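Local coordinates for uncharacterized protein PSPTO_0244 (Pseudomonas syringae pv. tomato, PDB 3MYX), which is of unknown function but belongs to the cupin superfamily and is probably related to (S)-ureidoglycine aminohydrolases, at residues 153-158 / 171-176; 190-195 / 229-234; 146-151 / 178-183; 92-97 / 128-133. One frame throughout, in Å; residues are numbered along the deposited sequence.

Contact 1 (153-158 / 171-176); sequences QCRSNN and VWDSTP
R155 and D173 meet through a complementary pair of torsions: CG of R155 stands anti to its own carbonyl carbon (chi1 -57°), while CG of D173 sits between backbone N and carbonyl carbon (chi1 77°), which puts it beside the arginine chain. The guanidinium then grips side-on. NE donates to the syn lone pair of D173 OD1 (R155 NE to D173 OD1, 3.0 Å), and R155 NH2 reaches D173 OD2 at 2.8 Å, with guanidinium and carboxylate planes 35° apart. D173 OD2 is also hydrogen-bonded to the hydroxyl of Y230, a second partner that helps to fix the carboxylate.

The pair rides on an antiparallel beta hairpin of strands 154-161 and 168-174, part of the larger sheet of the C-terminal cupin domain. R155 and D173 form one of its hydrogen-bonded pairs, R155 N to D173 O at 2.9 Å and D173 N to R155 O at 2.8 Å; N157 and V171 form the next.

On the sheet face of C154, S156, W172 and S174, the cysteine sulfur lies obliquely beside the indole, C154 SG standing 4.2 Å from W172 CZ2. C154 CB approaches W172 NE1 to 3.8 Å. K233, on the neighbouring strand, makes a cation-pi contact with the same indole. Beyond the strand ends, Q153 N donates to T175 OG1 at 2.9 Å, while T175 N returns a bond to Q153 O.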
loop_
_atom_site.group_PDB
_atom_site.type_symbol
_atom_site.label_atom_id
_atom_site.label_comp_id
_atom_site.label_asym_id
_atom_site.label_seq_id
_atom_site.Cartn_x
_atom_site.Cartn_y
_atom_site.Cartn_z
ATOM N N GLN A 153 -10.223 -16.519 -11.205
ATOM C CA GLN A 153 -10.742 -15.332 -11.894
ATOM C C GLN A 153 -10.417 -14.115 -11.058
ATOM O O GLN A 153 -10.815 -14.038 -9.892
ATOM C CB GLN A 153 -12.254 -15.457 -12.089
ATOM C CG GLN A 153 -12.627 -16.700 -12.882
ATOM C CD GLN A 153 -14.083 -16.704 -13.266
ATOM O OE1 GLN A 153 -14.952 -17.013 -12.450
ATOM N NE2 GLN A 153 -14.360 -16.373 -14.512
ATOM N N CYS A 154 -9.658 -13.203 -11.642
ATOM C CA CYS A 154 -9.203 -11.990 -10.982
ATOM C C CYS A 154 -9.828 -10.786 -11.682
ATOM O O CYS A 154 -10.090 -10.820 -12.885
ATOM C CB CYS A 154 -7.684 -11.829 -11.044
ATOM S SG CYS A 154 -6.752 -13.267 -10.480
ATOM N N ARG A 155 -10.070 -9.727 -10.914
ATOM C CA ARG A 155 -10.535 -8.451 -11.458
ATOM C C ARG A 155 -9.760 -7.322 -10.805
ATOM O O ARG A 155 -9.312 -7.447 -9.668
ATOM C CB ARG A 155 -12.033 -8.240 -11.233
ATOM C CG ARG A 155 -12.945 -9.334 -11.793
ATOM C CD ARG A 155 -14.382 -9.042 -11.520
ATOM N NE ARG A 155 -14.708 -9.247 -10.115
ATOM C CZ ARG A 155 -15.912 -9.590 -9.659
ATOM N NH1 ARG A 155 -16.956 -9.723 -10.478
ATOM N NH2 ARG A 155 -16.083 -9.817 -8.370
ATOM N N SER A 156 -9.672 -6.188 -11.496
ATOM C CA SER A 156 -9.030 -5.006 -10.941
ATOM C C SER A 156 -9.606 -3.736 -11.524
ATOM O O SER A 156 -10.310 -3.740 -12.544
ATOM C CB SER A 156 -7.528 -5.022 -11.206
ATOM O OG SER A 156 -7.289 -4.799 -12.568
ATOM N N ASN A 157 -9.255 -2.637 -10.883
ATOM C CA ASN A 157 -9.512 -1.307 -11.385
ATOM C C ASN A 157 -8.329 -0.457 -10.949
ATOM O O ASN A 157 -8.145 -0.201 -9.756
ATOM C CB ASN A 157 -10.822 -0.741 -10.823
ATOM C CG ASN A 157 -11.162 0.636 -11.386
ATOM O OD1 ASN A 157 -10.289 1.371 -11.816
ATOM N ND2 ASN A 157 -12.446 0.980 -11.353
ATOM N N ASN A 158 -7.508 -0.059 -11.918
ATOM C CA ASN A 158 -6.417 0.882 -11.688
ATOM C C ASN A 158 -6.968 2.297 -11.565
ATOM O O ASN A 158 -7.066 3.016 -12.543
ATOM C CB ASN A 158 -5.397 0.816 -12.825
ATOM C CG ASN A 158 -4.747 -0.538 -12.929
ATOM O OD1 ASN A 158 -4.140 -1.020 -11.973
ATOM N ND2 ASN A 158 -4.864 -1.166 -14.099
ATOM N N VAL A 171 -8.028 -1.288 -6.734
ATOM C CA VAL A 171 -8.720 -2.339 -6.034
ATOM C C VAL A 171 -8.708 -3.588 -6.926
ATOM O O VAL A 171 -8.858 -3.487 -8.148
ATOM C CB VAL A 171 -10.157 -1.916 -5.654
ATOM C CG1 VAL A 171 -10.931 -3.080 -4.955
ATOM C CG2 VAL A 171 -10.147 -0.690 -4.751
ATOM N N TRP A 172 -8.483 -4.749 -6.296
ATOM C CA TRP A 172 -8.392 -6.046 -6.980
ATOM C C TRP A 172 -9.194 -7.062 -6.220
ATOM O O TRP A 172 -9.298 -6.978 -4.987
ATOM C CB TRP A 172 -6.946 -6.492 -6.994
ATOM C CG TRP A 172 -6.538 -7.864 -7.475
ATOM C CD1 TRP A 172 -6.105 -8.175 -8.708
ATOM C CD2 TRP A 172 -6.370 -9.045 -6.682
ATOM N NE1 TRP A 172 -5.695 -9.488 -8.758
ATOM C CE2 TRP A 172 -5.824 -10.030 -7.509
ATOM C CE3 TRP A 172 -6.608 -9.356 -5.340
ATOM C CZ2 TRP A 172 -5.500 -11.296 -7.041
ATOM C CZ3 TRP A 172 -6.287 -10.611 -4.881
ATOM C CH2 TRP A 172 -5.721 -11.558 -5.726
ATOM N N ASP A 173 -9.750 -8.039 -6.926
ATOM C CA ASP A 173 -10.315 -9.193 -6.251
ATOM C C ASP A 173 -10.024 -10.479 -6.989
ATOM O O ASP A 173 -9.576 -10.472 -8.131
ATOM C CB ASP A 173 -11.803 -9.008 -5.859
ATOM C CG ASP A 173 -12.820 -9.152 -7.008
ATOM O OD1 ASP A 173 -12.510 -9.570 -8.151
ATOM O OD2 ASP A 173 -14.005 -8.804 -6.723
ATOM N N SER A 174 -10.234 -11.583 -6.295
ATOM C CA SER A 174 -9.921 -12.880 -6.859
ATOM C C SER A 174 -10.675 -13.979 -6.150
ATOM O O SER A 174 -10.864 -13.940 -4.939
ATOM C CB SER A 174 -8.422 -13.180 -6.725
ATOM O OG SER A 174 -8.058 -14.352 -7.426
ATOM N N THR A 175 -11.019 -14.989 -6.924
ATOM C CA THR A 175 -11.455 -16.275 -6.408
ATOM C C THR A 175 -10.210 -16.983 -5.816
ATOM O O THR A 175 -9.074 -16.511 -5.962
ATOM C CB THR A 175 -12.139 -17.068 -7.533
ATOM O OG1 THR A 175 -11.210 -17.331 -8.585
ATOM C CG2 THR A 175 -13.348 -16.314 -8.108
ATOM N N PRO A 176 -10.409 -18.105 -5.100
ATOM C CA PRO A 176 -9.292 -18.731 -4.386
ATOM C C PRO A 176 -8.229 -19.283 -5.313
ATOM O O PRO A 176 -8.528 -19.773 -6.400
ATOM C CB PRO A 176 -9.952 -19.911 -3.656
ATOM C CG PRO A 176 -11.379 -19.641 -3.659
ATOM C CD PRO A 176 -11.695 -18.770 -4.816
#

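Contact 2 (190-195 / 229-234); sequences MNLIEG and GYVRKF
R232 O takes two backbone bonds at once, from I193 N at 2.8 Å and from E194 N at 3.1 Å, both donors arriving from the same face of its carbonyl plane. This is a classic beta bulge: I193 and E194 together face R232, and the register between strands 188-192 and 231-237 of the C-terminal cupin domain slips by one residue. On one side of the bulge R232 N returns a bond to E194 O; on the other, N191 and F234 form a regular antiparallel hydrogen-bonded pair.

A water then joins the side chains of E194 and Y230, donating to E194 OE2 and to Y230 OH, which is itself bonded to D173. The carboxylate and phenol ring planes are 59° apart. R232 carries CG anti to the backbone N (chi1 -179°), its chain is extended from CG to NE, and it finds its polar partners in the loop that follows strand 127-130, NE on R132 O and NH2 on A134 O. Its aliphatic part packs against the bulge, R232 CD lying 3.8 Å from I193 CG2.

On the face of L192 and K233, the ammonium of K233 pairs with E188 in a salt bridge, and the selenomethionine M190 lies close to the lysine chain. L192 CD2 meets K233 CB at 3.8 Å. On the face of N191 and F234, N191 OD1 lies in plane at the phenyl edge, 3.6 Å from F234 CD2, and I193 CD1 sits over the ring centre, 3.7 Å above its plane, as a CH-pi contact.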
loop_
_atom_site.group_PDB
_atom_site.type_symbol
_atom_site.label_atom_id
_atom_site.label_comp_id
_atom_site.label_asym_id
_atom_site.label_seq_id
_atom_site.Cartn_x
_atom_site.Cartn_y
_atom_site.Cartn_z
HETATM N N MSE A 190 -0.457 -4.245 -0.082
HETATM C CA MSE A 190 -1.825 -4.762 -0.090
HETATM C C MSE A 190 -2.502 -4.445 1.233
HETATM O O MSE A 190 -1.896 -4.638 2.283
HETATM C CB MSE A 190 -1.857 -6.286 -0.221
HETATM C CG MSE A 190 -0.999 -6.880 -1.298
HETATM SE SE MSE A 190 -1.163 -8.819 -1.393
HETATM C CE MSE A 190 -1.460 -9.132 0.510
ATOM N N ASN A 191 -3.755 -4.031 1.179
ATOM C CA ASN A 191 -4.584 -3.911 2.361
ATOM C C ASN A 191 -5.853 -4.674 2.064
ATOM O O ASN A 191 -6.497 -4.429 1.040
ATOM C CB ASN A 191 -4.868 -2.444 2.699
ATOM C CG ASN A 191 -5.961 -2.283 3.737
ATOM O OD1 ASN A 191 -7.138 -2.222 3.394
ATOM N ND2 ASN A 191 -5.569 -2.217 5.012
ATOM N N LEU A 192 -6.190 -5.643 2.897
ATOM C CA LEU A 192 -7.312 -6.523 2.565
ATOM C C LEU A 192 -8.649 -5.902 2.965
ATOM O O LEU A 192 -8.908 -5.605 4.135
ATOM C CB LEU A 192 -7.167 -7.898 3.202
ATOM C CG LEU A 192 -5.915 -8.702 2.821
ATOM C CD1 LEU A 192 -6.140 -10.165 3.142
ATOM C CD2 LEU A 192 -5.469 -8.575 1.391
ATOM N N ILE A 193 -9.492 -5.705 1.954
ATOM C CA ILE A 193 -10.862 -5.232 2.131
ATOM C C ILE A 193 -11.773 -6.405 2.531
ATOM O O ILE A 193 -12.646 -6.245 3.382
ATOM C CB ILE A 193 -11.346 -4.534 0.813
ATOM C CG1 ILE A 193 -10.496 -3.291 0.524
ATOM C CG2 ILE A 193 -12.854 -4.215 0.859
ATOM C CD1 ILE A 193 -10.644 -2.776 -0.885
ATOM N N GLU A 194 -11.584 -7.563 1.899
ATOM C CA GLU A 194 -12.292 -8.782 2.268
ATOM C C GLU A 194 -11.329 -9.948 2.187
ATOM O O GLU A 194 -10.414 -9.951 1.368
ATOM C CB GLU A 194 -13.479 -9.092 1.345
ATOM C CG GLU A 194 -14.595 -8.057 1.371
ATOM C CD GLU A 194 -15.827 -8.513 0.600
ATOM O OE1 GLU A 194 -16.302 -9.636 0.845
ATOM O OE2 GLU A 194 -16.332 -7.754 -0.244
ATOM N N GLY A 195 -11.594 -10.968 2.998
ATOM C CA GLY A 195 -10.906 -12.217 2.940
ATOM C C GLY A 195 -9.606 -12.250 3.687
ATOM O O GLY A 195 -9.302 -11.374 4.501
ATOM N N GLY A 229 -10.402 -18.730 -0.021
ATOM C CA GLY A 229 -11.638 -18.002 -0.240
ATOM C C GLY A 229 -11.348 -16.764 -1.074
ATOM O O GLY A 229 -10.192 -16.441 -1.385
ATOM N N TYR A 230 -12.414 -16.069 -1.434
ATOM C CA TYR A 230 -12.345 -14.775 -2.082
ATOM C C TYR A 230 -11.491 -13.790 -1.306
ATOM O O TYR A 230 -11.552 -13.719 -0.068
ATOM C CB TYR A 230 -13.764 -14.234 -2.165
ATOM C CG TYR A 230 -13.927 -12.850 -2.723
ATOM C CD1 TYR A 230 -13.956 -12.632 -4.095
ATOM C CD2 TYR A 230 -14.104 -11.768 -1.892
ATOM C CE1 TYR A 230 -14.172 -11.358 -4.606
ATOM C CE2 TYR A 230 -14.323 -10.502 -2.391
ATOM C CZ TYR A 230 -14.348 -10.288 -3.747
ATOM O OH TYR A 230 -14.599 -9.013 -4.233
ATOM N N VAL A 231 -10.723 -12.990 -2.036
ATOM C CA VAL A 231 -9.948 -11.887 -1.478
ATOM C C VAL A 231 -10.225 -10.638 -2.280
ATOM O O VAL A 231 -10.306 -10.682 -3.502
ATOM C CB VAL A 231 -8.438 -12.215 -1.484
ATOM C CG1 VAL A 231 -7.599 -11.009 -1.094
ATOM C CG2 VAL A 231 -8.133 -13.377 -0.542
ATOM N N ARG A 232 -10.367 -9.518 -1.584
ATOM C CA ARG A 232 -10.422 -8.206 -2.216
ATOM C C ARG A 232 -9.437 -7.317 -1.508
ATOM O O ARG A 232 -9.385 -7.333 -0.265
ATOM C CB ARG A 232 -11.826 -7.641 -2.137
ATOM C CG ARG A 232 -12.022 -6.279 -2.776
ATOM C CD ARG A 232 -13.464 -5.849 -2.569
ATOM N NE ARG A 232 -13.827 -4.643 -3.287
ATOM C CZ ARG A 232 -14.371 -4.576 -4.515
ATOM N NH1 ARG A 232 -14.625 -5.629 -5.274
ATOM N NH2 ARG A 232 -14.626 -3.406 -4.992
ATOM N N LYS A 233 -8.677 -6.541 -2.265
ATOM C CA LYS A 233 -7.644 -5.716 -1.659
ATOM C C LYS A 233 -7.477 -4.384 -2.346
ATOM O O LYS A 233 -7.701 -4.280 -3.549
ATOM C CB LYS A 233 -6.302 -6.459 -1.674
ATOM C CG LYS A 233 -5.666 -6.588 -3.027
ATOM C CD LYS A 233 -4.574 -7.649 -3.055
ATOM C CE LYS A 233 -3.851 -7.653 -4.373
ATOM N NZ LYS A 233 -2.839 -8.775 -4.455
ATOM N N PHE A 234 -7.043 -3.386 -1.571
ATOM C CA PHE A 234 -6.377 -2.233 -2.131
ATOM C C PHE A 234 -4.964 -2.675 -2.463
ATOM O O PHE A 234 -4.343 -3.441 -1.701
ATOM C CB PHE A 234 -6.255 -1.110 -1.107
ATOM C CG PHE A 234 -7.520 -0.363 -0.828
ATOM C CD1 PHE A 234 -8.137 0.366 -1.831
ATOM C CD2 PHE A 234 -8.039 -0.279 0.464
ATOM C CE1 PHE A 234 -9.278 1.124 -1.560
ATOM C CE2 PHE A 234 -9.184 0.476 0.730
ATOM C CZ PHE A 234 -9.798 1.172 -0.266
HETATM O O HOH W 1 -16.901 -7.945 -2.932
#

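Contact 3 (146-151 / 178-183)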
loop_
_atom_site.group_PDB
_atom_site.type_symbol
_atom_site.label_atom_id
_atom_site.label_comp_id
_atom_site.label_asym_id
_atom_site.label_seq_id
_atom_site.Cartn_x
_atom_site.Cartn_y
_atom_site.Cartn_z
ATOM N N ILE A 146 3.320 -21.408 -12.575
ATOM C CA ILE A 146 3.574 -21.362 -11.131
ATOM C C ILE A 146 2.371 -21.802 -10.297
ATOM O O ILE A 146 2.415 -21.740 -9.080
ATOM C CB ILE A 146 4.119 -19.992 -10.673
ATOM C CG1 ILE A 146 3.048 -18.902 -10.792
ATOM C CG2 ILE A 146 5.409 -19.618 -11.463
ATOM C CD1 ILE A 146 3.486 -17.557 -10.222
HETATM N N MSE A 147 1.316 -22.280 -10.938
HETATM C CA MSE A 147 0.071 -22.596 -10.247
HETATM C C MSE A 147 0.112 -23.971 -9.590
HETATM O O MSE A 147 0.679 -24.919 -10.153
HETATM C CB MSE A 147 -1.107 -22.560 -11.218
HETATM C CG MSE A 147 -1.427 -21.200 -11.772
HETATM SE SE MSE A 147 -1.754 -19.811 -10.447
HETATM C CE MSE A 147 -3.222 -20.698 -9.552
ATOM N N ILE A 148 -0.518 -24.073 -8.417
ATOM C CA ILE A 148 -0.816 -25.357 -7.749
ATOM C C ILE A 148 -2.304 -25.664 -7.956
ATOM O O ILE A 148 -2.670 -26.746 -8.399
ATOM C CB ILE A 148 -0.439 -25.311 -6.248
ATOM C CG1 ILE A 148 1.079 -25.200 -6.108
ATOM C CG2 ILE A 148 -0.963 -26.544 -5.487
ATOM C CD1 ILE A 148 1.548 -24.862 -4.732
ATOM N N SER A 149 -3.168 -24.697 -7.657
ATOM C CA SER A 149 -4.592 -24.843 -7.849
ATOM C C SER A 149 -4.940 -24.537 -9.309
ATOM O O SER A 149 -4.091 -24.063 -10.080
ATOM C CB SER A 149 -5.326 -23.829 -6.974
ATOM O OG SER A 149 -5.073 -22.511 -7.432
ATOM N N PRO A 150 -6.216 -24.749 -9.692
ATOM C CA PRO A 150 -6.677 -24.186 -10.959
ATOM C C PRO A 150 -6.514 -22.659 -10.979
ATOM O O PRO A 150 -6.427 -22.003 -9.926
ATOM C CB PRO A 150 -8.152 -24.573 -10.995
ATOM C CG PRO A 150 -8.230 -25.818 -10.145
ATOM C CD PRO A 150 -7.272 -25.522 -9.024
ATOM N N LEU A 151 -6.474 -22.095 -12.174
ATOM C CA LEU A 151 -6.351 -20.652 -12.304
ATOM C C LEU A 151 -7.592 -19.955 -11.740
ATOM O O LEU A 151 -8.714 -20.406 -11.951
ATOM C CB LEU A 151 -6.141 -20.232 -13.760
ATOM C CG LEU A 151 -4.754 -20.522 -14.330
ATOM C CD1 LEU A 151 -4.825 -20.701 -15.855
ATOM C CD2 LEU A 151 -3.776 -19.455 -13.953
ATOM N N GLU A 178 -3.829 -21.012 -5.258
ATOM C CA GLU A 178 -2.567 -21.364 -4.630
ATOM C C GLU A 178 -1.518 -21.485 -5.704
ATOM O O GLU A 178 -1.746 -22.122 -6.725
ATOM C CB GLU A 178 -2.709 -22.683 -3.863
ATOM C CG GLU A 178 -1.437 -23.105 -3.098
ATOM C CD GLU A 178 -1.576 -24.446 -2.385
ATOM O OE1 GLU A 178 -2.700 -24.987 -2.307
ATOM O OE2 GLU A 178 -0.548 -24.937 -1.887
ATOM N N ARG A 179 -0.359 -20.887 -5.459
ATOM C CA ARG A 179 0.773 -20.977 -6.360
ATOM C C ARG A 179 2.028 -21.300 -5.572
ATOM O O ARG A 179 2.062 -21.187 -4.344
ATOM C CB ARG A 179 0.953 -19.655 -7.110
ATOM C CG ARG A 179 1.125 -18.421 -6.223
ATOM C CD ARG A 179 1.613 -17.227 -7.024
ATOM N NE ARG A 179 1.845 -16.050 -6.185
ATOM C CZ ARG A 179 2.897 -15.876 -5.389
ATOM N NH1 ARG A 179 3.850 -16.810 -5.285
ATOM N NH2 ARG A 179 2.999 -14.762 -4.672
ATOM N N ILE A 180 3.074 -21.664 -6.291
ATOM C CA ILE A 180 4.357 -21.924 -5.665
ATOM C C ILE A 180 5.035 -20.635 -5.252
ATOM O O ILE A 180 4.693 -19.549 -5.716
ATOM C CB ILE A 180 5.283 -22.766 -6.570
ATOM C CG1 ILE A 180 5.721 -21.975 -7.808
ATOM C CG2 ILE A 180 4.609 -24.099 -6.925
ATOM C CD1 ILE A 180 6.768 -22.731 -8.655
ATOM N N SER A 181 5.990 -20.748 -4.350
ATOM C CA SER A 181 6.783 -19.597 -3.946
ATOM C C SER A 181 7.600 -19.078 -5.123
ATOM O O SER A 181 8.216 -19.859 -5.864
ATOM C CB SER A 181 7.724 -20.018 -2.822
ATOM O OG SER A 181 8.499 -18.941 -2.344
ATOM N N ARG A 182 7.587 -17.760 -5.295
ATOM C CA ARG A 182 8.356 -17.069 -6.324
ATOM C C ARG A 182 8.856 -15.739 -5.764
ATOM O O ARG A 182 8.196 -15.148 -4.906
ATOM C CB ARG A 182 7.475 -16.781 -7.542
ATOM C CG ARG A 182 6.919 -18.017 -8.233
ATOM C CD ARG A 182 8.031 -18.752 -8.969
ATOM N NE ARG A 182 8.691 -17.857 -9.914
ATOM C CZ ARG A 182 9.947 -17.973 -10.336
ATOM N NH1 ARG A 182 10.723 -18.954 -9.897
ATOM N NH2 ARG A 182 10.431 -17.085 -11.192
ATOM N N PRO A 183 10.019 -15.250 -6.254
ATOM C CA PRO A 183 10.413 -13.882 -5.875
ATOM C C PRO A 183 9.436 -12.887 -6.482
ATOM O O PRO A 183 9.115 -12.985 -7.669
ATOM C CB PRO A 183 11.816 -13.717 -6.484
ATOM C CG PRO A 183 12.232 -15.035 -6.934
ATOM C CD PRO A 183 11.031 -15.893 -7.108
#
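Backbone hydrogen bonds carry the polar part of the contact between I146-S149 and E178-I180. I180 N donates to I146 O at 2.9 Å, nearly along the C=O axis. E178 O is gripped twice, by I148 N at 2.9 Å and by S149 N at 3.1 Å, the two donors coming from the same face of its carbonyl plane. A side-chain bond is added where S149 OG, set between backbone N and carbonyl carbon (chi1 67°), accepts from E178 N at 2.9 Å. The same hydroxyl donates to P150 O, which fixes its rotation.

Only one backbone bridge forms, between M147 and R179, and the two runs head in nearly opposite directions without making an extended sheet. It joins the loop leading into strand 154-161 to the segment between strands 168-174 and 188-192, at the surface of the C-terminal cupin domain. Strand 222-227 lies alongside: K224 forms a salt bridge with E178 OE2, and R179 NH1 bonds to C223 O as well as to I180 O.

Three isoleucines carry the packing. I146 CB meets I180 CG1 at 3.8 Å, and I148 CG1 meets I180 CG2, also at 3.8 Å. I146 and R179 run side by side, pointing the same way, with I146 CD1 3.7 Å from R179 CD. Separately, I148 lays CG2 and CD1 against the carboxylate end of E178, I148 CD1 being 3.5 Å from E178 OE2.

Contact 4 (92-97 / 128-133); sequences SAVIGR and TALDRL
V94 and T128 join by two backbone hydrogen bonds; the peptide groups that make them are the flat units of this contact, since no aromatic ring or charged plane meets across it. T128 N lies in the carbonyl plane of V94 O, at 2.9 Å, whereas V94 N is tilted 19° from the plane of T128 O, at 2.8 Å. L130 N reaches S92 O at 3.1 Å with a larger tilt. Between these bonds A93 and A129 form a non-hydrogen-bonded pair, and A93 CB comes to 3.4 Å from T128 O.

The pairing is antiparallel and adds strand 127-130 to the edge of strand 92-95 in the sheet of the N-terminal half. On the face of S92, V94 and L130, the leucine places CG anti to its carbonyl carbon (chi1 -53°), and chi2 (169°) sets CD1, which lies 4.0 Å from V94 CG2 and, in one conformer of S92, also approaches the serine hydroxyl. S92 OG is bonded to L69 O. F160, from strand 154-161, packs on V94 and T128, and F234 packs on S92 and L130.

One water bridges the two strands by accepting from S92 N and donating to L130 O, the latter at 2.6 Å. Contacts of this kind imply that direct polar pairing between the strands runs through the backbone, aided by bridging water, while L130 CD1 and V94 CG2 give the side-chain contact an apolar character.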
loop_
_atom_site.group_PDB
_atom_site.type_symbol
_atom_site.label_atom_id
_atom_site.label_comp_id
_atom_site.label_asym_id
_atom_site.label_seq_id
_atom_site.Cartn_x
_atom_site.Cartn_y
_atom_site.Cartn_z
ATOM N N SER A 92 -8.687 4.806 1.776
ATOM C CA SER A 92 -7.402 5.061 1.164
ATOM C C SER A 92 -7.491 6.179 0.121
ATOM O O SER A 92 -8.553 6.433 -0.461
ATOM C CB SER A 92 -6.901 3.758 0.519
ATOM O OG SER A 92 -5.618 3.922 -0.057
ATOM N N ALA A 93 -6.370 6.863 -0.078
ATOM C CA ALA A 93 -6.231 7.880 -1.099
ATOM C C ALA A 93 -4.786 7.945 -1.546
ATOM O O ALA A 93 -3.883 7.417 -0.886
ATOM C CB ALA A 93 -6.683 9.253 -0.600
ATOM N N VAL A 94 -4.586 8.634 -2.666
ATOM C CA VAL A 94 -3.256 8.871 -3.221
ATOM C C VAL A 94 -3.007 10.378 -3.309
ATOM O O VAL A 94 -3.886 11.128 -3.737
ATOM C CB VAL A 94 -3.130 8.296 -4.662
ATOM C CG1 VAL A 94 -1.690 8.477 -5.173
ATOM C CG2 VAL A 94 -3.561 6.859 -4.673
ATOM N N ILE A 95 -1.829 10.806 -2.867
ATOM C CA ILE A 95 -1.326 12.163 -3.103
ATOM C C ILE A 95 -0.336 12.069 -4.259
ATOM O O ILE A 95 0.690 11.392 -4.144
ATOM C CB ILE A 95 -0.606 12.723 -1.861
ATOM C CG1 ILE A 95 -1.541 12.726 -0.646
ATOM C CG2 ILE A 95 -0.083 14.119 -2.151
ATOM C CD1 ILE A 95 -0.873 13.100 0.684
ATOM N N GLY A 96 -0.645 12.687 -5.389
ATOM C CA GLY A 96 0.268 12.665 -6.492
ATOM C C GLY A 96 1.491 13.509 -6.216
ATOM O O GLY A 96 1.467 14.468 -5.400
ATOM N N ARG A 97 2.584 13.205 -6.895
ATOM C CA ARG A 97 3.785 14.027 -6.781
ATOM C C ARG A 97 3.469 15.474 -7.219
ATOM O O ARG A 97 2.812 15.692 -8.233
ATOM C CB ARG A 97 4.916 13.417 -7.627
ATOM C CG ARG A 97 6.312 13.788 -7.175
ATOM C CD ARG A 97 7.373 13.078 -8.024
ATOM N NE ARG A 97 8.733 13.234 -7.488
ATOM C CZ ARG A 97 9.392 12.351 -6.716
ATOM N NH1 ARG A 97 8.851 11.168 -6.360
ATOM N NH2 ARG A 97 10.633 12.658 -6.287
ATOM N N THR A 128 -6.421 11.598 -5.122
ATOM C CA THR A 128 -7.359 10.618 -5.682
ATOM C C THR A 128 -7.876 9.724 -4.551
ATOM O O THR A 128 -7.102 9.011 -3.933
ATOM C CB THR A 128 -6.694 9.744 -6.788
ATOM O OG1 THR A 128 -6.174 10.585 -7.824
ATOM C CG2 THR A 128 -7.699 8.783 -7.430
ATOM N N ALA A 129 -9.179 9.784 -4.282
ATOM C CA ALA A 129 -9.828 8.871 -3.333
ATOM C C ALA A 129 -10.022 7.509 -3.994
ATOM O O ALA A 129 -10.212 7.424 -5.214
ATOM C CB ALA A 129 -11.174 9.436 -2.905
ATOM N N LEU A 130 -9.979 6.446 -3.198
ATOM C CA LEU A 130 -10.051 5.063 -3.707
ATOM C C LEU A 130 -11.216 4.334 -3.051
ATOM O O LEU A 130 -11.114 3.939 -1.893
ATOM C CB LEU A 130 -8.741 4.307 -3.432
ATOM C CG LEU A 130 -7.443 4.964 -3.905
ATOM C CD1 LEU A 130 -6.235 4.220 -3.311
ATOM C CD2 LEU A 130 -7.337 5.045 -5.421
ATOM N N ASP A 131 -12.296 4.114 -3.795
ATOM C CA ASP A 131 -13.509 3.516 -3.226
ATOM C C ASP A 131 -13.297 2.013 -2.975
ATOM O O ASP A 131 -12.994 1.280 -3.912
ATOM C CB ASP A 131 -14.676 3.739 -4.210
ATOM C CG ASP A 131 -16.046 3.328 -3.672
ATOM O OD1 ASP A 131 -16.137 2.718 -2.591
ATOM O OD2 ASP A 131 -17.047 3.657 -4.364
ATOM N N ARG A 132 -13.521 1.562 -1.735
ATOM C CA ARG A 132 -13.490 0.139 -1.398
ATOM C C ARG A 132 -14.403 -0.680 -2.313
ATOM O O ARG A 132 -14.104 -1.840 -2.593
ATOM C CB ARG A 132 -13.934 -0.073 0.062
ATOM C CG ARG A 132 -12.965 0.462 1.117
ATOM C CD ARG A 132 -13.557 0.521 2.514
ATOM N NE ARG A 132 -13.802 -0.807 3.058
ATOM C CZ ARG A 132 -12.904 -1.560 3.693
ATOM N NH1 ARG A 132 -11.661 -1.160 3.842
ATOM N NH2 ARG A 132 -13.259 -2.757 4.165
ATOM N N LEU A 133 -15.523 -0.082 -2.742
ATOM C CA LEU A 133 -16.532 -0.755 -3.558
ATOM C C LEU A 133 -16.386 -0.440 -5.043
ATOM O O LEU A 133 -17.328 -0.600 -5.810
ATOM C CB LEU A 133 -17.950 -0.392 -3.080
ATOM C CG LEU A 133 -18.295 -0.692 -1.615
ATOM C CD1 LEU A 133 -19.745 -0.293 -1.289
ATOM C CD2 LEU A 133 -18.027 -2.161 -1.313
HETATM O O HOH W 2 -11.573 4.514 0.603
HETATM O O HOH W 3 -3.720 11.408 -7.088
#

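From the N terminus, contact 4 comes first, closing a loop of 30 residues in the N-terminal half by pairing 92-97 with 128-133. The chain then enters the C-terminal half, where contact 3 joins 146-151 to 178-183 and encloses contact 1, the hairpin of 153-158 and 171-176, nested within its loop. Contact 2 follows in series, linking 190-195 to 229-234; no contacts cross. Strands 168-174 and 231-237 are sheet neighbours, so contacts 1 and 2 touch, their centres about 9 Å apart. Contact 4 reaches both through residues 130-133, tying the two halves together, whereas contact 3 lies at the periphery, its centre about 30 Å from that of contact 4.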